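Lmo0325 protein (Listeria monocytogenes EGD-e, PDB 4RYK) probably binds DNA as a putative transcriptional regulator of the Rgg type, with a helix-turn-helix region joined to a helical TPR-like region. Local coordinates at residues G91-V96 against Q125-Y130. Residues are numbered along the deposited sequence; the frame is centred on the assembly and turned at random.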
loop_
_atom_site.group_PDB
_atom_site.type_symbol
_atom_site.label_atom_id
_atom_site.label_comp_id
_atom_site.label_asym_id
_atom_site.label_seq_id
_atom_site.Cartn_x
_atom_site.Cartn_y
_atom_site.Cartn_z
ATOM N N GLY A 91 -9.655 -9.944 16.309
ATOM C CA GLY A 91 -8.307 -10.205 16.757
ATOM C C GLY A 91 -8.139 -10.263 18.258
ATOM O O GLY A 91 -7.456 -11.147 18.748
ATOM N N LYS A 92 -8.744 -9.333 18.997
ATOM C CA LYS A 92 -8.725 -9.444 20.465
ATOM C C LYS A 92 -10.090 -9.899 21.049
ATOM O O LYS A 92 -10.415 -9.640 22.218
ATOM C CB LYS A 92 -8.069 -8.214 21.153
ATOM C CG LYS A 92 -8.468 -6.821 20.696
ATOM C CD LYS A 92 -9.862 -6.470 21.199
ATOM C CE LYS A 92 -10.003 -4.993 21.544
ATOM N NZ LYS A 92 -9.984 -4.137 20.325
ATOM N N ASN A 93 -10.865 -10.628 20.228
ATOM C CA ASN A 93 -12.062 -11.384 20.694
ATOM C C ASN A 93 -13.089 -10.611 21.479
ATOM O O ASN A 93 -13.754 -11.141 22.379
ATOM C CB ASN A 93 -11.624 -12.561 21.549
ATOM C CG ASN A 93 -11.558 -13.826 20.768
ATOM O OD1 ASN A 93 -11.492 -13.819 19.532
ATOM N ND2 ASN A 93 -11.598 -14.926 21.473
ATOM N N ASP A 94 -13.233 -9.350 21.128
ATOM C CA ASP A 94 -13.976 -8.457 21.969
ATOM C C ASP A 94 -15.449 -8.466 21.556
ATOM O O ASP A 94 -15.868 -7.747 20.650
ATOM C CB ASP A 94 -13.366 -7.092 21.849
ATOM C CG ASP A 94 -14.117 -6.093 22.576
ATOM O OD1 ASP A 94 -15.107 -6.447 23.274
ATOM O OD2 ASP A 94 -13.720 -4.938 22.409
ATOM N N VAL A 95 -16.228 -9.279 22.266
ATOM C CA VAL A 95 -17.597 -9.584 21.891
ATOM C C VAL A 95 -18.475 -8.386 22.246
ATOM O O VAL A 95 -19.396 -8.059 21.501
ATOM C CB VAL A 95 -18.034 -10.971 22.487
ATOM C CG1 VAL A 95 -18.558 -10.857 23.919
ATOM C CG2 VAL A 95 -19.041 -11.659 21.585
ATOM N N VAL A 96 -18.152 -7.695 23.339
ATOM C CA VAL A 96 -18.845 -6.461 23.679
ATOM C C VAL A 96 -18.666 -5.408 22.587
ATOM O O VAL A 96 -19.632 -4.826 22.132
ATOM C CB VAL A 96 -18.396 -5.923 25.049
ATOM C CG1 VAL A 96 -19.097 -4.610 25.388
ATOM C CG2 VAL A 96 -18.651 -6.971 26.131
ATOM N N GLN A 125 -21.820 -15.197 18.081
ATOM C CA GLN A 125 -22.234 -16.537 18.551
ATOM C C GLN A 125 -21.007 -17.462 18.731
ATOM O O GLN A 125 -20.886 -18.146 19.754
ATOM C CB GLN A 125 -23.229 -17.227 17.614
ATOM C CG GLN A 125 -24.502 -16.463 17.280
ATOM C CD GLN A 125 -25.218 -17.040 16.050
ATOM O OE1 GLN A 125 -24.594 -17.569 15.118
ATOM N NE2 GLN A 125 -26.533 -16.929 16.039
ATOM N N THR A 126 -20.072 -17.467 17.785
ATOM C CA THR A 126 -18.879 -18.301 17.932
ATOM C C THR A 126 -18.042 -17.965 19.168
ATOM O O THR A 126 -17.663 -18.876 19.914
ATOM C CB THR A 126 -17.985 -18.217 16.703
ATOM O OG1 THR A 126 -18.788 -18.569 15.586
ATOM C CG2 THR A 126 -16.825 -19.189 16.798
ATOM N N ILE A 127 -17.764 -16.680 19.386
ATOM C CA ILE A 127 -16.946 -16.267 20.528
ATOM C C ILE A 127 -17.637 -16.594 21.861
ATOM O O ILE A 127 -17.031 -17.163 22.743
ATOM C CB ILE A 127 -16.626 -14.762 20.474
ATOM C CG1 ILE A 127 -15.704 -14.479 19.281
ATOM C CG2 ILE A 127 -15.988 -14.301 21.789
ATOM C CD1 ILE A 127 -15.510 -13.011 18.977
ATOM N N ASN A 128 -18.906 -16.235 22.010
ATOM C CA ASN A 128 -19.631 -16.561 23.240
ATOM C C ASN A 128 -19.751 -18.072 23.584
ATOM O O ASN A 128 -19.587 -18.421 24.743
ATOM C CB ASN A 128 -21.005 -15.878 23.243
ATOM C CG ASN A 128 -20.954 -14.445 23.759
ATOM O OD1 ASN A 128 -20.001 -14.021 24.421
ATOM N ND2 ASN A 128 -22.011 -13.708 23.496
ATOM N N HIS A 129 -20.033 -18.948 22.605
ATOM C CA HIS A 129 -19.933 -20.430 22.773
ATOM C C HIS A 129 -18.545 -20.820 23.276
ATOM O O HIS A 129 -18.443 -21.559 24.257
ATOM C CB HIS A 129 -20.250 -21.204 21.460
ATOM C CG HIS A 129 -20.085 -22.712 21.539
ATOM N ND1 HIS A 129 -20.764 -23.503 22.450
ATOM C CD2 HIS A 129 -19.368 -23.574 20.769
ATOM C CE1 HIS A 129 -20.443 -24.776 22.262
ATOM N NE2 HIS A 129 -19.601 -24.846 21.246
ATOM N N TYR A 130 -17.487 -20.332 22.622
ATOM C CA TYR A 130 -16.104 -20.615 23.065
ATOM C C TYR A 130 -15.849 -20.195 24.514
ATOM O O TYR A 130 -15.169 -20.925 25.232
ATOM C CB TYR A 130 -15.071 -19.944 22.160
ATOM C CG TYR A 130 -13.653 -19.964 22.700
ATOM C CD1 TYR A 130 -13.154 -18.894 23.466
ATOM C CD2 TYR A 130 -12.813 -21.046 22.458
ATOM C CE1 TYR A 130 -11.848 -18.907 23.971
ATOM C CE2 TYR A 130 -11.505 -21.063 22.953
ATOM C CZ TYR A 130 -11.014 -19.994 23.710
ATOM O OH TYR A 130 -9.709 -20.025 24.196
#
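I127 pushes its branched side chain from helix 113-132 against the turn that joins helices 82-91 and 95-108, a turn framed by a Schellman motif and an N-cap. Helix 113-132 falls in the region assigned to the Rgg C-terminal family, which is probably TPR-like. The two branches of I127 divide the work. CG1 lies beside the backbone N (chi1 -67°), which leaves CG2 anti to it and 4.0 Å from V95 CB. The same I127 CG2 lies 3.9 Å from the carbonyl oxygen O of N93. The other branch, extended (chi2 170°), brings I127 CD1 to 4.2 Å from N93 CA. I127 is the buried residue among those that touch. V95 and I127 also have the closest CA atoms of the two segments, 6.9 Å apart.

V95 also meets N128, the two side chains crossing at about a right angle. N128 leans the end of its amide onto both valine methyls: its OD1 is 3.5 Å from V95 CG1. The same N128 OD1 is 3.8 Å from V95 CG2. The contacts are van der Waals throughout.

Two helix ends meet in the turn and give it its shape. N93, with positive phi (53°), is the C-prime residue of the Schellman motif closing helix 82-91. On helix 113-132, Q125, whose CB points away from the turn, accepts through OE1 from S142 N, just ahead of helix 143-153. D94 supplies the N-cap of helix 95-108, its OD1 accepting a hydrogen bond from G97 N.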